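Local coordinates for protein lovastatin nonaketide synthase, polyketide synthase component (Aspergillus terreus, PDB 7CPX) that builds the nonaketide backbone of lovastatin from malonyl-CoA as an iterative, homodimeric, multidomain polyketide synthase, at residues A[1025-1033]-A[1068-1079]. The protein carries 2 engineered substitutions. Numbering follows the deposited sequence.
Sequences MSIDKAVIF and LSKEGNLSLSAK
Ser1026 and Lys1079 form an antiparallel hydrogen-bonded pair, and the contact illustrates how one residue can extend the grip of a strand pairing. Ser1026 N donates to Lys1079 O, and Lys1079 N returns a bond to Ser1026 O. Next to this pair, Ser1077 holds the backbone around Asp1028 and Lys1029. Its carbonyl receives a weak, bent bond from Asp1028 N and another from Lys1029 N (3.2 Å from N to Ser1077 O), straight at the hydrogen (167°) but reaching the carbonyl strongly from the side and tilted from its plane. Ser1077 OG donates to Lys1029 O, 2.7 Å away, and also hydrogen-bonds to Ser1066 OG on strand 1057-1067 and Tyr998 OH on helix 995-1012, so this hydroxyl joins the two segments to both.

Apolar packing lies on one side of the pairing, where the methyl of Ala1078 meets Met1025 CE at 4.0 Å and Ile1027 CG1 at 4.1 Å. Farther along, Leu1068 and Val1031 lie alongside, pointing opposite ways, with Leu1068 CD2 4.1 Å from Val1031 CG1.

On the face of Ser1026 and Lys1079, the carboxylate of Asp1028 lies over Leu1076 CD2, and its side chain runs crosswise, near perpendicular, to that of Lys1079; Asp1028 OD2 and Lys1079 NZ, 4.5 Å apart, fall short of a salt bridge. Lys1029, CG anti to its N (chi1 -179°) and extended beyond, runs past Ser1075 OG, which bonds to Ser1066 O.

Strand 1016-1027, bonded onward to strand 1196-1206, thus joins strand 1075-1087, where Ser1077 and Ala1078 face Ile1064 in a classic beta bulge, in what is probably the dehydratase domain's N-terminal hotdog fold.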
# COMPACT_ATOMS: atom_id res chain seq x y z
N MET A 1025 -14.47 -14.62 0.07
CA MET A 1025 -13.58 -14.25 -1.02
C MET A 1025 -14.37 -14.09 -2.31
O MET A 1025 -15.29 -14.85 -2.60
CB MET A 1025 -12.49 -15.30 -1.20
CG MET A 1025 -11.59 -15.02 -2.39
SD MET A 1025 -10.05 -15.93 -2.33
CE MET A 1025 -9.22 -15.28 -3.77
N SER A 1026 -13.99 -13.08 -3.09
CA SER A 1026 -14.64 -12.78 -4.35
C SER A 1026 -13.58 -12.50 -5.41
O SER A 1026 -12.67 -11.71 -5.18
CB SER A 1026 -15.57 -11.57 -4.22
OG SER A 1026 -16.18 -11.25 -5.46
N ILE A 1027 -13.71 -13.16 -6.55
CA ILE A 1027 -12.87 -12.90 -7.71
C ILE A 1027 -13.64 -11.97 -8.63
O ILE A 1027 -14.59 -12.38 -9.30
CB ILE A 1027 -12.48 -14.20 -8.43
CG1 ILE A 1027 -11.50 -15.02 -7.58
CG2 ILE A 1027 -11.87 -13.89 -9.78
CD1 ILE A 1027 -12.13 -15.70 -6.39
N ASP A 1028 -13.23 -10.70 -8.67
CA ASP A 1028 -13.99 -9.68 -9.37
C ASP A 1028 -13.64 -9.60 -10.85
O ASP A 1028 -14.53 -9.43 -11.69
CB ASP A 1028 -13.76 -8.31 -8.71
CG ASP A 1028 -14.20 -8.29 -7.26
OD1 ASP A 1028 -13.55 -8.95 -6.43
OD2 ASP A 1028 -15.20 -7.61 -6.95
N LYS A 1029 -12.35 -9.70 -11.19
CA LYS A 1029 -11.90 -9.56 -12.57
C LYS A 1029 -10.81 -10.58 -12.83
O LYS A 1029 -9.73 -10.50 -12.24
CB LYS A 1029 -11.40 -8.15 -12.85
CG LYS A 1029 -10.94 -7.93 -14.28
CD LYS A 1029 -10.66 -6.47 -14.56
CE LYS A 1029 -10.33 -6.23 -16.02
NZ LYS A 1029 -10.18 -4.79 -16.35
N ALA A 1030 -11.09 -11.54 -13.71
CA ALA A 1030 -10.07 -12.51 -14.10
C ALA A 1030 -8.95 -11.80 -14.85
O ALA A 1030 -9.20 -10.98 -15.74
CB ALA A 1030 -10.69 -13.60 -14.97
N VAL A 1031 -7.71 -12.13 -14.49
CA VAL A 1031 -6.54 -11.54 -15.13
C VAL A 1031 -6.28 -12.30 -16.43
O VAL A 1031 -5.89 -13.46 -16.41
CB VAL A 1031 -5.32 -11.58 -14.21
CG1 VAL A 1031 -4.04 -11.51 -15.02
CG2 VAL A 1031 -5.37 -10.43 -13.23
N ILE A 1032 -6.49 -11.62 -17.56
CA ILE A 1032 -6.26 -12.21 -18.87
C ILE A 1032 -4.87 -11.82 -19.34
O ILE A 1032 -4.55 -10.63 -19.41
CB ILE A 1032 -7.33 -11.76 -19.87
CG1 ILE A 1032 -8.74 -11.92 -19.28
CG2 ILE A 1032 -7.21 -12.54 -21.17
CD1 ILE A 1032 -9.08 -13.33 -18.86
N PHE A 1033 -4.05 -12.81 -19.66
CA PHE A 1033 -2.71 -12.59 -20.18
C PHE A 1033 -2.77 -12.64 -21.70
O PHE A 1033 -3.08 -13.68 -22.28
CB PHE A 1033 -1.74 -13.63 -19.63
CG PHE A 1033 -1.56 -13.58 -18.14
CD1 PHE A 1033 -0.71 -12.66 -17.57
CD2 PHE A 1033 -2.25 -14.45 -17.32
CE1 PHE A 1033 -0.54 -12.61 -16.20
CE2 PHE A 1033 -2.09 -14.41 -15.96
CZ PHE A 1033 -1.23 -13.48 -15.39
N LEU A 1068 -4.04 -5.29 -16.16
CA LEU A 1068 -3.60 -6.12 -17.28
C LEU A 1068 -2.47 -5.47 -18.06
O LEU A 1068 -1.51 -6.15 -18.43
CB LEU A 1068 -4.78 -6.41 -18.21
CG LEU A 1068 -6.04 -6.93 -17.52
CD1 LEU A 1068 -7.09 -7.33 -18.54
CD2 LEU A 1068 -5.71 -8.10 -16.60
N SER A 1069 -2.55 -4.16 -18.32
CA SER A 1069 -1.54 -3.47 -19.10
C SER A 1069 -1.28 -2.11 -18.47
O SER A 1069 -2.19 -1.48 -17.93
CB SER A 1069 -1.97 -3.31 -20.56
OG SER A 1069 -0.99 -2.61 -21.30
N LYS A 1070 -0.03 -1.64 -18.59
CA LYS A 1070 0.36 -0.39 -17.96
C LYS A 1070 -0.48 0.78 -18.44
O LYS A 1070 -0.56 1.80 -17.74
CB LYS A 1070 1.85 -0.11 -18.21
CG LYS A 1070 2.25 -0.04 -19.68
CD LYS A 1070 2.09 1.36 -20.25
CE LYS A 1070 2.77 1.49 -21.61
NZ LYS A 1070 2.22 0.54 -22.61
N GLU A 1071 -1.10 0.66 -19.61
CA GLU A 1071 -1.98 1.72 -20.09
C GLU A 1071 -3.18 1.91 -19.17
O GLU A 1071 -3.59 3.05 -18.92
CB GLU A 1071 -2.45 1.41 -21.51
CG GLU A 1071 -3.26 0.12 -21.62
CD GLU A 1071 -3.61 -0.22 -23.06
OE1 GLU A 1071 -3.12 0.46 -23.97
OE2 GLU A 1071 -4.39 -1.18 -23.26
N GLY A 1072 -3.74 0.82 -18.65
CA GLY A 1072 -4.92 0.91 -17.81
C GLY A 1072 -4.60 1.16 -16.35
O GLY A 1072 -3.46 1.09 -15.91
N ASN A 1073 -5.65 1.47 -15.60
CA ASN A 1073 -5.53 1.71 -14.17
C ASN A 1073 -5.53 0.38 -13.41
O ASN A 1073 -5.85 -0.68 -13.95
CB ASN A 1073 -6.66 2.60 -13.67
CG ASN A 1073 -6.61 3.99 -14.25
OD1 ASN A 1073 -7.13 4.25 -15.33
ND2 ASN A 1073 -5.97 4.91 -13.53
N LEU A 1074 -5.18 0.46 -12.13
CA LEU A 1074 -5.17 -0.72 -11.28
C LEU A 1074 -6.60 -1.05 -10.87
O LEU A 1074 -7.32 -0.20 -10.33
CB LEU A 1074 -4.30 -0.48 -10.05
CG LEU A 1074 -3.87 -1.72 -9.27
CD1 LEU A 1074 -2.99 -2.62 -10.11
CD2 LEU A 1074 -3.14 -1.32 -8.00
N SER A 1075 -7.01 -2.29 -11.12
CA SER A 1075 -8.36 -2.76 -10.83
C SER A 1075 -8.31 -3.87 -9.80
O SER A 1075 -7.24 -4.35 -9.41
CB SER A 1075 -9.04 -3.25 -12.11
OG SER A 1075 -8.37 -4.39 -12.64
N LEU A 1076 -9.49 -4.27 -9.34
CA LEU A 1076 -9.62 -5.33 -8.35
C LEU A 1076 -9.78 -6.67 -9.07
O LEU A 1076 -10.75 -6.87 -9.82
CB LEU A 1076 -10.81 -5.08 -7.43
CG LEU A 1076 -10.98 -6.11 -6.31
CD1 LEU A 1076 -9.89 -5.94 -5.27
CD2 LEU A 1076 -12.35 -6.01 -5.67
N SER A 1077 -8.84 -7.58 -8.84
CA SER A 1077 -8.94 -8.93 -9.37
C SER A 1077 -9.67 -9.86 -8.41
O SER A 1077 -10.49 -10.68 -8.84
CB SER A 1077 -7.54 -9.49 -9.65
OG SER A 1077 -7.43 -9.92 -10.99
N ALA A 1078 -9.40 -9.73 -7.11
CA ALA A 1078 -10.05 -10.56 -6.11
C ALA A 1078 -10.03 -9.84 -4.78
O ALA A 1078 -9.26 -8.90 -4.57
CB ALA A 1078 -9.36 -11.93 -5.99
N LYS A 1079 -10.87 -10.30 -3.86
CA LYS A 1079 -10.92 -9.74 -2.52
C LYS A 1079 -11.47 -10.80 -1.57
O LYS A 1079 -12.07 -11.79 -1.99
CB LYS A 1079 -11.78 -8.48 -2.47
CG LYS A 1079 -13.23 -8.70 -2.86
CD LYS A 1079 -14.06 -7.45 -2.63
CE LYS A 1079 -15.51 -7.67 -3.04
NZ LYS A 1079 -16.35 -6.47 -2.78